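Local coordinates for SA0254 protein (Staphylococcus aureus subsp. aureus, PDB 2OOI) that is of unknown function but carries a UTRA domain, and so probably serves as the effector-binding part of a GntR-type transcription regulator, at residues Thr48-Glu53 and Lys76-Asp81; Ser113-Leu118 and Cys127-Gln132; Thr133-Thr136 and Lys140-Asp143; Ile147-His150 and Gln155-Ile158. One frame throughout, in Å; residues are numbered along the deposited sequence.

Contact 1: residues Thr48-Glu53 and Lys76-Asp81; sequences TVYYLE and KYLNDD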
loop_
_atom_site.group_PDB
_atom_site.type_symbol
_atom_site.label_atom_id
_atom_site.label_comp_id
_atom_site.label_asym_id
_atom_site.label_seq_id
_atom_site.Cartn_x
_atom_site.Cartn_y
_atom_site.Cartn_z
ATOM N N THR B 48 -24.644 3.768 19.279
ATOM C CA THR B 48 -24.043 2.470 19.472
ATOM C C THR B 48 -23.260 2.035 18.214
ATOM O O THR B 48 -23.491 2.526 17.093
ATOM C CB THR B 48 -25.058 1.382 19.982
ATOM O OG1 THR B 48 -25.521 0.575 18.892
ATOM C CG2 THR B 48 -26.234 1.979 20.782
ATOM N N VAL B 49 -22.277 1.171 18.441
ATOM C CA VAL B 49 -21.463 0.593 17.370
ATOM C C VAL B 49 -21.441 -0.910 17.543
ATOM O O VAL B 49 -21.500 -1.400 18.652
ATOM C CB VAL B 49 -19.986 1.088 17.390
ATOM C CG1 VAL B 49 -19.878 2.599 17.133
ATOM C CG2 VAL B 49 -19.282 0.675 18.698
ATOM N N TYR B 50 -21.372 -1.641 16.438
ATOM C CA TYR B 50 -21.069 -3.080 16.462
ATOM C C TYR B 50 -19.566 -3.264 16.353
ATOM O O TYR B 50 -18.928 -2.562 15.576
ATOM C CB TYR B 50 -21.677 -3.766 15.263
ATOM C CG TYR B 50 -23.185 -3.748 15.164
ATOM C CD1 TYR B 50 -23.823 -3.007 14.178
ATOM C CD2 TYR B 50 -23.976 -4.533 16.019
ATOM C CE1 TYR B 50 -25.205 -3.042 14.041
ATOM C CE2 TYR B 50 -25.355 -4.548 15.909
ATOM C CZ TYR B 50 -25.967 -3.817 14.908
ATOM O OH TYR B 50 -27.332 -3.848 14.757
ATOM N N TYR B 51 -19.006 -4.193 17.129
ATOM C CA TYR B 51 -17.585 -4.536 17.064
ATOM C C TYR B 51 -17.474 -5.976 16.574
ATOM O O TYR B 51 -18.203 -6.836 17.071
ATOM C CB TYR B 51 -16.919 -4.435 18.446
ATOM C CG TYR B 51 -15.493 -4.930 18.445
ATOM C CD1 TYR B 51 -14.507 -4.213 17.778
ATOM C CD2 TYR B 51 -15.133 -6.131 19.053
ATOM C CE1 TYR B 51 -13.188 -4.665 17.706
ATOM C CE2 TYR B 51 -13.800 -6.605 18.996
ATOM C CZ TYR B 51 -12.830 -5.845 18.318
ATOM O OH TYR B 51 -11.514 -6.241 18.215
ATOM N N LEU B 52 -16.587 -6.238 15.612
ATOM C CA LEU B 52 -16.245 -7.612 15.288
ATOM C C LEU B 52 -14.784 -7.836 14.963
ATOM O O LEU B 52 -14.132 -6.962 14.409
ATOM C CB LEU B 52 -17.076 -8.162 14.123
ATOM C CG LEU B 52 -16.916 -7.550 12.738
ATOM C CD1 LEU B 52 -17.077 -8.569 11.622
ATOM C CD2 LEU B 52 -17.954 -6.465 12.635
ATOM N N GLU B 53 -14.304 -9.015 15.342
ATOM C CA GLU B 53 -13.037 -9.540 14.876
ATOM C C GLU B 53 -13.309 -10.730 14.013
ATOM O O GLU B 53 -14.096 -11.607 14.365
ATOM C CB GLU B 53 -12.142 -9.985 16.018
ATOM C CG GLU B 53 -11.668 -8.834 16.851
ATOM C CD GLU B 53 -10.822 -9.258 18.020
ATOM O OE1 GLU B 53 -10.654 -10.488 18.181
ATOM O OE2 GLU B 53 -10.345 -8.365 18.770
ATOM N N LYS B 76 -27.696 0.309 10.282
ATOM C CA LYS B 76 -29.080 -0.088 10.597
ATOM C C LYS B 76 -29.131 -1.373 11.391
ATOM O O LYS B 76 -29.820 -1.435 12.422
ATOM C CB LYS B 76 -29.951 -0.261 9.352
ATOM C CG LYS B 76 -30.244 1.005 8.575
ATOM C CD LYS B 76 -31.116 0.738 7.382
ATOM C CE LYS B 76 -31.387 2.002 6.610
ATOM N NZ LYS B 76 -32.243 1.728 5.418
ATOM N N TYR B 77 -28.441 -2.403 10.896
ATOM C CA TYR B 77 -28.425 -3.716 11.545
ATOM C C TYR B 77 -27.319 -4.659 11.031
ATOM O O TYR B 77 -27.058 -4.742 9.850
ATOM C CB TYR B 77 -29.774 -4.413 11.414
ATOM C CG TYR B 77 -29.811 -5.777 12.074
ATOM C CD1 TYR B 77 -30.216 -5.931 13.390
ATOM C CD2 TYR B 77 -29.423 -6.908 11.383
ATOM C CE1 TYR B 77 -30.251 -7.182 13.983
ATOM C CE2 TYR B 77 -29.444 -8.158 11.970
ATOM C CZ TYR B 77 -29.856 -8.291 13.263
ATOM O OH TYR B 77 -29.882 -9.542 13.817
ATOM N N LEU B 78 -26.722 -5.389 11.967
ATOM C CA LEU B 78 -25.631 -6.303 11.714
ATOM C C LEU B 78 -25.728 -7.379 12.812
ATOM O O LEU B 78 -26.058 -7.061 13.952
ATOM C CB LEU B 78 -24.318 -5.540 11.844
ATOM C CG LEU B 78 -23.270 -5.491 10.755
ATOM C CD1 LEU B 78 -23.911 -5.237 9.418
ATOM C CD2 LEU B 78 -22.260 -4.411 11.085
ATOM N N ASN B 79 -25.480 -8.636 12.452
ATOM C CA ASN B 79 -25.262 -9.722 13.407
ATOM C C ASN B 79 -24.054 -10.551 12.929
ATOM O O ASN B 79 -23.464 -10.256 11.869
ATOM C CB ASN B 79 -26.504 -10.593 13.527
ATOM C CG ASN B 79 -26.575 -11.682 12.459
ATOM O OD1 ASN B 79 -26.193 -11.481 11.312
ATOM N ND2 ASN B 79 -27.065 -12.858 12.855
ATOM N N ASP B 80 -23.702 -11.589 13.683
ATOM C CA ASP B 80 -22.520 -12.396 13.343
ATOM C C ASP B 80 -22.681 -13.332 12.120
ATOM O O ASP B 80 -21.708 -13.623 11.421
ATOM C CB ASP B 80 -21.990 -13.170 14.562
ATOM C CG ASP B 80 -22.969 -14.184 15.109
ATOM O OD1 ASP B 80 -23.930 -14.569 14.418
ATOM O OD2 ASP B 80 -22.742 -14.613 16.250
ATOM N N ASP B 81 -23.899 -13.777 11.850
ATOM C CA ASP B 81 -24.137 -14.502 10.633
ATOM C C ASP B 81 -23.875 -13.624 9.447
ATOM O O ASP B 81 -23.109 -14.014 8.581
ATOM C CB ASP B 81 -25.552 -15.060 10.576
ATOM C CG ASP B 81 -25.742 -16.238 11.518
ATOM O OD1 ASP B 81 -24.846 -17.125 11.477
ATOM O OD2 ASP B 81 -26.762 -16.275 12.282
#
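This is a mixed CH-pi and polar contact in which Tyr-50, on the strand 49-58 of the antiparallel sheet, meets the loop that follows helix 72-75, chiefly through Leu-78. The chain leaves the helical conformation at Lys-76, which has positive phi, and two residues on Leu-78 lies against the aromatic ring. Its CB lies over one face of the Tyr-50 ring, 3.6 Å from the centroid and 22° off the normal, displaced toward the rim rather than centred. The Tyr-50 CG sits anti to its own carbonyl carbon (chi1 -63°), which carries the ring out from the strand under the loop. The far end of the same side chain is polar: Leu-78 N donates to Tyr-50 OH in a weak bond of 3.2 Å with a bent N-H...O angle of 146°. Around this point Tyr-77 passes its CA close to the hydroxyl, while its CB points away from the strand, although ring atom CD1 of Tyr-77 still comes to 3.8 Å from Tyr-50 OH; its carbonyl oxygen is bonded to Tyr-90 OH of helix 87-94. Tyr-50 also meets the ring of Phe-27 on strand 20-30, and Leu-78 packs on Tyr-70. Tyrosine suits the place because it can do two jobs: the flat hydrocarbon ring covers a buried leucine, and the hydroxyl gives a backbone N-H in a segment without regular structure a weak acceptor.

Contact 2: residues Ser113-Leu118 and Cys127-Gln132; sequences SSEASL and CLRYHQ
The carboxylate oxygen OE1 of Glu-115 is held by two groups: the backbone N-H of Thr-112, just ahead of helix 113-118, and the guanidinium of Arg-129 on strand 126-136. The hydrogen bond from Arg-129 NH2 to Glu-115 OE1 is modelled at 2.7 Å, a value to be taken loosely because NH2 lies too close to the carboxylate and its exact place is doubtful. It belongs to a salt bridge in which, as modelled, the same nitrogen faces both acid oxygens. The two flat groups are inclined at 47°, and the side chains cross at about a right angle, the acid meeting the guanidinium at its edge. Glu-115 reaches over from the helix with an extended chain. Arg-129 leaves its strand pointing along the contact and bends at its third torsion (chi3 82°), which brings its end nearer the acid. Cys-127 SG, two residues earlier on the same side of the strand, lies 3.8 Å above one face of the Arg-129 guanidinium. Arg-129 NH1 has a second, long and weak, ionic partner in Asp-109, and the Glu-115 side chain also touches Ile-65 and Tyr-67 of strand 61-71. Long, flexible side chains with opposite charges suit this place, since the helix stands well off the sheet. A short helix in the link between neighbouring antiparallel strands, lying over a sheet of order 1-2-3-6-5-4, is consistent with the chorismate lyase-like fold of UTRA domains.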
loop_
_atom_site.group_PDB
_atom_site.type_symbol
_atom_site.label_atom_id
_atom_site.label_comp_id
_atom_site.label_asym_id
_atom_site.label_seq_id
_atom_site.Cartn_x
_atom_site.Cartn_y
_atom_site.Cartn_z
ATOM N N SER B 113 2.256 -11.544 19.506
ATOM C CA SER B 113 2.141 -12.990 19.684
ATOM C C SER B 113 0.713 -13.491 19.409
ATOM O O SER B 113 0.530 -14.571 18.855
ATOM C CB SER B 113 2.597 -13.377 21.097
ATOM O OG SER B 113 1.737 -12.797 22.074
ATOM N N SER B 114 -0.297 -12.715 19.761
ATOM C CA SER B 114 -1.666 -13.190 19.546
ATOM C C SER B 114 -2.094 -13.074 18.076
ATOM O O SER B 114 -2.835 -13.925 17.558
ATOM C CB SER B 114 -2.638 -12.452 20.435
ATOM O OG SER B 114 -2.746 -11.116 19.987
ATOM N N GLU B 115 -1.624 -12.035 17.393
ATOM C CA GLU B 115 -1.768 -11.984 15.931
ATOM C C GLU B 115 -1.005 -13.112 15.220
ATOM O O GLU B 115 -1.502 -13.687 14.239
ATOM C CB GLU B 115 -1.266 -10.668 15.403
ATOM C CG GLU B 115 -2.127 -9.489 15.784
ATOM C CD GLU B 115 -1.343 -8.187 15.816
ATOM O OE1 GLU B 115 -0.099 -8.184 15.564
ATOM O OE2 GLU B 115 -1.980 -7.159 16.132
ATOM N N ALA B 116 0.195 -13.430 15.700
ATOM C CA ALA B 116 1.010 -14.454 15.030
ATOM C C ALA B 116 0.322 -15.805 15.095
ATOM O O ALA B 116 0.374 -16.577 14.149
ATOM C CB ALA B 116 2.429 -14.530 15.624
ATOM N N SER B 117 -0.333 -16.081 16.217
ATOM C CA SER B 117 -1.051 -17.326 16.380
ATOM C C SER B 117 -2.192 -17.411 15.417
ATOM O O SER B 117 -2.352 -18.413 14.746
ATOM C CB SER B 117 -1.599 -17.453 17.792
ATOM O OG SER B 117 -0.538 -17.728 18.678
ATOM N N LEU B 118 -2.995 -16.361 15.342
ATOM C CA LEU B 118 -4.125 -16.370 14.438
ATOM C C LEU B 118 -3.702 -16.518 12.967
ATOM O O LEU B 118 -4.437 -17.081 12.188
ATOM C CB LEU B 118 -4.961 -15.111 14.639
ATOM C CG LEU B 118 -5.707 -15.004 15.990
ATOM C CD1 LEU B 118 -6.226 -13.583 16.211
ATOM C CD2 LEU B 118 -6.868 -16.024 16.100
ATOM N N CYS B 127 4.297 -7.850 9.286
ATOM C CA CYS B 127 2.900 -7.761 8.820
ATOM C C CYS B 127 2.674 -6.408 8.155
ATOM O O CYS B 127 3.564 -5.561 8.181
ATOM C CB CYS B 127 1.929 -7.925 9.993
ATOM S SG CYS B 127 2.242 -6.747 11.364
ATOM N N LEU B 128 1.499 -6.228 7.551
ATOM C CA LEU B 128 0.987 -4.919 7.151
ATOM C C LEU B 128 -0.155 -4.581 8.083
ATOM O O LEU B 128 -1.094 -5.372 8.218
ATOM C CB LEU B 128 0.457 -4.940 5.705
ATOM C CG LEU B 128 0.228 -3.574 5.026
ATOM C CD1 LEU B 128 1.557 -2.869 4.838
ATOM C CD2 LEU B 128 -0.473 -3.686 3.680
ATOM N N ARG B 129 -0.072 -3.432 8.740
ATOM C CA ARG B 129 -1.185 -2.889 9.537
ATOM C C ARG B 129 -1.851 -1.838 8.651
ATOM O O ARG B 129 -1.223 -0.856 8.256
ATOM C CB ARG B 129 -0.739 -2.278 10.870
ATOM C CG ARG B 129 0.505 -2.879 11.460
ATOM C CD ARG B 129 0.659 -2.682 12.961
ATOM N NE ARG B 129 -0.139 -3.726 13.587
ATOM C CZ ARG B 129 0.298 -4.751 14.323
ATOM N NH1 ARG B 129 1.561 -4.935 14.683
ATOM N NH2 ARG B 129 -0.585 -5.610 14.730
ATOM N N TYR B 130 -3.114 -2.071 8.335
ATOM C CA TYR B 130 -3.862 -1.320 7.344
ATOM C C TYR B 130 -5.127 -0.813 8.030
ATOM O O TYR B 130 -5.752 -1.544 8.787
ATOM C CB TYR B 130 -4.172 -2.306 6.237
ATOM C CG TYR B 130 -5.025 -1.894 5.070
ATOM C CD1 TYR B 130 -4.460 -1.673 3.809
ATOM C CD2 TYR B 130 -6.419 -1.837 5.189
ATOM C CE1 TYR B 130 -5.254 -1.364 2.707
ATOM C CE2 TYR B 130 -7.228 -1.538 4.088
ATOM C CZ TYR B 130 -6.638 -1.303 2.858
ATOM O OH TYR B 130 -7.453 -1.013 1.776
ATOM N N HIS B 131 -5.458 0.458 7.840
ATOM C CA HIS B 131 -6.643 1.051 8.473
ATOM C C HIS B 131 -7.489 1.669 7.403
ATOM O O HIS B 131 -6.970 2.335 6.534
ATOM C CB HIS B 131 -6.307 2.130 9.514
ATOM C CG HIS B 131 -7.522 2.652 10.222
ATOM N ND1 HIS B 131 -7.951 2.147 11.432
ATOM C CD2 HIS B 131 -8.451 3.565 9.847
ATOM C CE1 HIS B 131 -9.065 2.759 11.792
ATOM N NE2 HIS B 131 -9.395 3.616 10.843
ATOM N N GLN B 132 -8.794 1.463 7.469
ATOM C CA GLN B 132 -9.660 2.069 6.480
ATOM C C GLN B 132 -10.880 2.701 7.147
ATOM O O GLN B 132 -11.505 2.074 7.985
ATOM C CB GLN B 132 -10.060 1.027 5.437
ATOM C CG GLN B 132 -10.713 1.634 4.192
ATOM C CD GLN B 132 -10.744 0.709 2.972
ATOM O OE1 GLN B 132 -11.309 1.072 1.935
ATOM N NE2 GLN B 132 -10.135 -0.474 3.085
#

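Contact 3: residues Thr133-Thr136 and Lys140-Asp143; sequences TFYT and KPFD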
loop_
_atom_site.group_PDB
_atom_site.type_symbol
_atom_site.label_atom_id
_atom_site.label_comp_id
_atom_site.label_asym_id
_atom_site.label_seq_id
_atom_site.Cartn_x
_atom_site.Cartn_y
_atom_site.Cartn_z
ATOM N N THR B 133 -11.209 3.942 6.788
ATOM C CA THR B 133 -12.429 4.567 7.287
ATOM C C THR B 133 -13.347 4.812 6.114
ATOM O O THR B 133 -12.944 5.457 5.158
ATOM C CB THR B 133 -12.153 5.876 7.955
ATOM O OG1 THR B 133 -11.317 5.645 9.084
ATOM C CG2 THR B 133 -13.479 6.552 8.414
ATOM N N PHE B 134 -14.569 4.283 6.190
ATOM C CA PHE B 134 -15.520 4.381 5.095
ATOM C C PHE B 134 -16.577 5.448 5.389
ATOM O O PHE B 134 -17.082 5.554 6.515
ATOM C CB PHE B 134 -16.239 3.044 4.886
ATOM C CG PHE B 134 -15.351 1.913 4.414
ATOM C CD1 PHE B 134 -15.300 1.567 3.063
ATOM C CD2 PHE B 134 -14.603 1.154 5.335
ATOM C CE1 PHE B 134 -14.489 0.488 2.620
ATOM C CE2 PHE B 134 -13.794 0.080 4.910
ATOM C CZ PHE B 134 -13.738 -0.254 3.549
ATOM N N TYR B 135 -16.938 6.211 4.371
ATOM C CA TYR B 135 -17.963 7.213 4.513
ATOM C C TYR B 135 -19.077 6.927 3.544
ATOM O O TYR B 135 -18.850 6.424 2.445
ATOM C CB TYR B 135 -17.424 8.606 4.224
ATOM C CG TYR B 135 -16.247 9.014 5.067
ATOM C CD1 TYR B 135 -16.362 10.012 6.037
ATOM C CD2 TYR B 135 -15.013 8.420 4.889
ATOM C CE1 TYR B 135 -15.274 10.388 6.800
ATOM C CE2 TYR B 135 -13.933 8.788 5.643
ATOM C CZ TYR B 135 -14.070 9.771 6.591
ATOM O OH TYR B 135 -12.969 10.107 7.323
ATOM N N THR B 136 -20.284 7.285 3.951
ATOM C CA THR B 136 -21.416 7.246 3.056
ATOM C C THR B 136 -21.251 8.331 2.011
ATOM O O THR B 136 -20.388 9.207 2.127
ATOM C CB THR B 136 -22.711 7.548 3.781
ATOM O OG1 THR B 136 -22.700 8.923 4.182
ATOM C CG2 THR B 136 -22.881 6.630 4.978
ATOM N N LYS B 140 -20.792 10.749 5.705
ATOM C CA LYS B 140 -20.973 10.225 7.062
ATOM C C LYS B 140 -20.036 9.030 7.226
ATOM O O LYS B 140 -20.093 8.084 6.453
ATOM C CB LYS B 140 -22.450 9.860 7.332
ATOM C CG LYS B 140 -23.410 11.084 7.257
ATOM C CD LYS B 140 -24.940 10.722 7.333
ATOM C CE LYS B 140 -25.867 11.924 6.943
ATOM N NZ LYS B 140 -27.290 11.561 6.510
ATOM N N PRO B 141 -19.139 9.084 8.205
ATOM C CA PRO B 141 -18.218 7.966 8.394
ATOM C C PRO B 141 -18.925 6.857 9.119
ATOM O O PRO B 141 -19.502 7.129 10.139
ATOM C CB PRO B 141 -17.129 8.557 9.287
ATOM C CG PRO B 141 -17.798 9.654 10.057
ATOM C CD PRO B 141 -18.935 10.158 9.190
ATOM N N PHE B 142 -18.912 5.623 8.624
ATOM C CA PHE B 142 -19.708 4.585 9.282
ATOM C C PHE B 142 -18.952 3.326 9.714
ATOM O O PHE B 142 -19.498 2.524 10.475
ATOM C CB PHE B 142 -20.885 4.202 8.394
ATOM C CG PHE B 142 -20.488 3.520 7.137
ATOM C CD1 PHE B 142 -20.265 2.168 7.116
ATOM C CD2 PHE B 142 -20.307 4.239 5.972
ATOM C CE1 PHE B 142 -19.876 1.532 5.957
ATOM C CE2 PHE B 142 -19.902 3.601 4.788
ATOM C CZ PHE B 142 -19.689 2.249 4.792
ATOM N N ASP B 143 -17.710 3.153 9.255
ATOM C CA ASP B 143 -16.951 1.924 9.493
ATOM C C ASP B 143 -15.501 2.278 9.709
ATOM O O ASP B 143 -14.874 2.865 8.828
ATOM C CB ASP B 143 -17.088 1.018 8.271
ATOM C CG ASP B 143 -16.117 -0.173 8.261
ATOM O OD1 ASP B 143 -15.309 -0.357 9.190
ATOM O OD2 ASP B 143 -16.192 -0.961 7.291
#
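Phe-134 runs alongside Asp-143, the two side chains pointing the same way with ring and carboxylate planes only 22° apart. The nearest side-chain atoms are Phe-134 CD2 and Asp-143 OD2, at 3.3 Å, while the other carboxylate oxygen, OD1, is hydrogen-bonded to Ser-145 OG. Beneath them the strands form an antiparallel hydrogen-bonded pair: Phe-134 N donates a hydrogen bond to Asp-143 O at 3.0 Å and an angle of 165°. The return bond is displaced, because Phe-142 is an extra residue in a beta bulge. Phe-142 N donates to Phe-134 O at 2.8 Å, and the next bridge joins Tyr-135 to Pro-141, a non-hydrogen-bonded pair. Proline suits that position, as its lack of an N-H costs nothing, and its CB rests 3.6 Å from Tyr-135 CE1. Phe-142 has its CG between the backbone N and carbonyl carbon (chi1 67°), which brings CZ to 3.5 Å from Phe-134 CB and the ring edge to the Tyr-135 carbonyl carbon. Nearer the turn, Thr-136 N donates to Lys-140 O at 2.6 Å, and Lys-140 N donates to Thr-136 OG1 at 3.0 Å. A threonine fits here because its hydroxyl accepts the Lys-140 N-H and is also hydrogen-bonded to Thr-138 OG1, whereas the extended lysine leads outward to solvent. These bonds close the hairpin of strands 126-136 and 141-150. Phe-142 packs on Ile-74 and Val-75 of helix 72-75 and Leu-91 of helix 87-94, Phe-134 meets Phe-88 of that helix, and Tyr-135 stacks on Phe-101 of strand 99-110.

Contact 4: residues Ile147-His150 and Gln155-Ile158; sequences IVFH and QFYI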
loop_
_atom_site.group_PDB
_atom_site.type_symbol
_atom_site.label_atom_id
_atom_site.label_comp_id
_atom_site.label_asym_id
_atom_site.label_seq_id
_atom_site.Cartn_x
_atom_site.Cartn_y
_atom_site.Cartn_z
ATOM N N ILE B 147 -6.889 -3.837 9.820
ATOM C CA ILE B 147 -6.573 -5.144 9.299
ATOM C C ILE B 147 -5.109 -5.424 9.553
ATOM O O ILE B 147 -4.273 -4.552 9.332
ATOM C CB ILE B 147 -6.858 -5.186 7.826
ATOM C CG1 ILE B 147 -8.307 -4.742 7.590
ATOM C CG2 ILE B 147 -6.580 -6.570 7.264
ATOM C CD1 ILE B 147 -8.801 -4.944 6.165
ATOM N N VAL B 148 -4.786 -6.618 10.051
ATOM C CA VAL B 148 -3.373 -7.036 10.042
ATOM C C VAL B 148 -3.202 -8.204 9.067
ATOM O O VAL B 148 -3.835 -9.238 9.196
ATOM C CB VAL B 148 -2.747 -7.168 11.483
ATOM C CG1 VAL B 148 -1.371 -7.681 11.402
ATOM C CG2 VAL B 148 -2.825 -5.924 12.277
ATOM N N PHE B 149 -2.386 -7.967 8.041
ATOM C CA PHE B 149 -2.192 -8.908 6.947
ATOM C C PHE B 149 -1.067 -9.906 7.198
ATOM O O PHE B 149 -0.026 -9.590 7.782
ATOM C CB PHE B 149 -1.880 -8.158 5.658
ATOM C CG PHE B 149 -3.071 -7.471 5.036
ATOM C CD1 PHE B 149 -3.313 -6.135 5.259
ATOM C CD2 PHE B 149 -3.939 -8.173 4.211
ATOM C CE1 PHE B 149 -4.414 -5.507 4.678
ATOM C CE2 PHE B 149 -5.026 -7.554 3.631
ATOM C CZ PHE B 149 -5.257 -6.214 3.859
ATOM N N HIS B 150 -1.313 -11.129 6.744
ATOM C CA HIS B 150 -0.289 -12.169 6.638
ATOM C C HIS B 150 0.731 -11.732 5.591
ATOM O O HIS B 150 0.363 -11.485 4.455
ATOM C CB HIS B 150 -0.963 -13.475 6.202
ATOM C CG HIS B 150 -0.051 -14.654 6.227
ATOM N ND1 HIS B 150 -0.181 -15.675 7.146
ATOM C CD2 HIS B 150 1.028 -14.960 5.467
ATOM C CE1 HIS B 150 0.773 -16.567 6.937
ATOM N NE2 HIS B 150 1.525 -16.151 5.928
ATOM N N GLN B 155 -0.383 -9.777 -1.223
ATOM C CA GLN B 155 0.463 -9.169 -2.261
ATOM C C GLN B 155 -0.404 -8.141 -2.996
ATOM O O GLN B 155 -1.449 -8.479 -3.500
ATOM C CB GLN B 155 0.985 -10.244 -3.214
ATOM C CG GLN B 155 1.695 -11.473 -2.542
ATOM C CD GLN B 155 3.221 -11.288 -2.334
ATOM O OE1 GLN B 155 3.975 -11.009 -3.275
ATOM N NE2 GLN B 155 3.670 -11.451 -1.084
ATOM N N PHE B 156 0.014 -6.882 -3.038
ATOM C CA PHE B 156 -0.903 -5.778 -3.341
ATOM C C PHE B 156 -0.659 -5.161 -4.718
ATOM O O PHE B 156 0.387 -5.400 -5.339
ATOM C CB PHE B 156 -0.795 -4.715 -2.243
ATOM C CG PHE B 156 -1.129 -5.231 -0.868
ATOM C CD1 PHE B 156 -0.152 -5.822 -0.076
ATOM C CD2 PHE B 156 -2.417 -5.137 -0.374
ATOM C CE1 PHE B 156 -0.446 -6.314 1.176
ATOM C CE2 PHE B 156 -2.726 -5.618 0.894
ATOM C CZ PHE B 156 -1.739 -6.211 1.670
ATOM N N TYR B 157 -1.634 -4.378 -5.186
ATOM C CA TYR B 157 -1.581 -3.748 -6.506
ATOM C C TYR B 157 -2.282 -2.404 -6.484
ATOM O O TYR B 157 -3.348 -2.282 -5.904
ATOM C CB TYR B 157 -2.223 -4.648 -7.569
ATOM C CG TYR B 157 -2.331 -3.972 -8.917
ATOM C CD1 TYR B 157 -1.179 -3.625 -9.641
ATOM C CD2 TYR B 157 -3.579 -3.638 -9.463
ATOM C CE1 TYR B 157 -1.263 -2.967 -10.888
ATOM C CE2 TYR B 157 -3.681 -2.980 -10.716
ATOM C CZ TYR B 157 -2.514 -2.649 -11.421
ATOM O OH TYR B 157 -2.596 -2.006 -12.639
ATOM N N ILE B 158 -1.679 -1.382 -7.086
ATOM C CA ILE B 158 -2.402 -0.132 -7.340
ATOM C C ILE B 158 -2.287 0.248 -8.810
ATOM O O ILE B 158 -1.184 0.280 -9.359
ATOM C CB ILE B 158 -1.892 1.043 -6.528
ATOM C CG1 ILE B 158 -1.964 0.732 -5.036
ATOM C CG2 ILE B 158 -2.711 2.287 -6.851
ATOM C CD1 ILE B 158 -1.672 1.948 -4.155
#
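Phe-149 and Phe-156 form a T-shaped (edge-to-face) aromatic pair joining strand 141-150 of the main antiparallel sheet to the C-terminal strand 156-160. In the aromatic interaction, Phe-156 supplies the edge and Phe-149 the face: the ring planes stand at 89° and the centroids are 5.0 Å apart. The geometry sets the slightly positive rim hydrogens of one ring against the pi cloud of the other. With CG anti to the carbonyl carbon in both residues (chi1 -74° for Phe-149 and -59° for Phe-156), each ring extends from its own strand toward the other. Tyr-130, from the neighbouring strand 126-136, makes a further edge-to-face pair with Phe-149.

The apolar packing adds to this. Phe-11 of helix 11-14 and Cys-64 of strand 61-71 also touch Phe-149. Phe-156 packs on Leu-128 and meets Phe-106 of the second subunit. Phenylalanine suits both buried places, being large, flat and without polar atoms that would need partners.

The polar interactions run to strand 126-136, where Leu-128 shares backbone hydrogen bonding with Phe-149, and to the second subunit. Phe-156, Tyr-157 and Ile-158 pair antiparallel with a strand of the second subunit, so the sheet continues across the interface, and Tyr-157 OH is hydrogen-bonded to Asp-103 OD1 of that chain. In the intrachain pair itself, Phe-156 CZ sits 3.7 Å above the centre of the Phe-149 ring, while Ile-147 CG2, from two residues earlier on the strand, lies 3.5 Å from the plane on the opposite face, displaced toward the rim.

Followed from the N terminus, the four contacts come strictly in series, none enclosing or crossing another. Contact 1 closes the longest loop, 22 residues holding the rest of strand 49-58, strand 61-71 and helix 72-75, and ties the loop beyond that helix to the sheet. Contact 2 spans eight residues and joins helix 113-118 to strand 126-136. Contact 3 closes the three-residue turn of the hairpin formed by strands 126-136 and 141-150, and contact 4 bridges four residues to the C-terminal strand. Contacts 2 and 4 meet directly, Tyr-130 with Ile-147 and Leu-128 with Phe-149 being joined by backbone hydrogen bonds, and both touch the second subunit; contact 3 lies at the hairpin's other end.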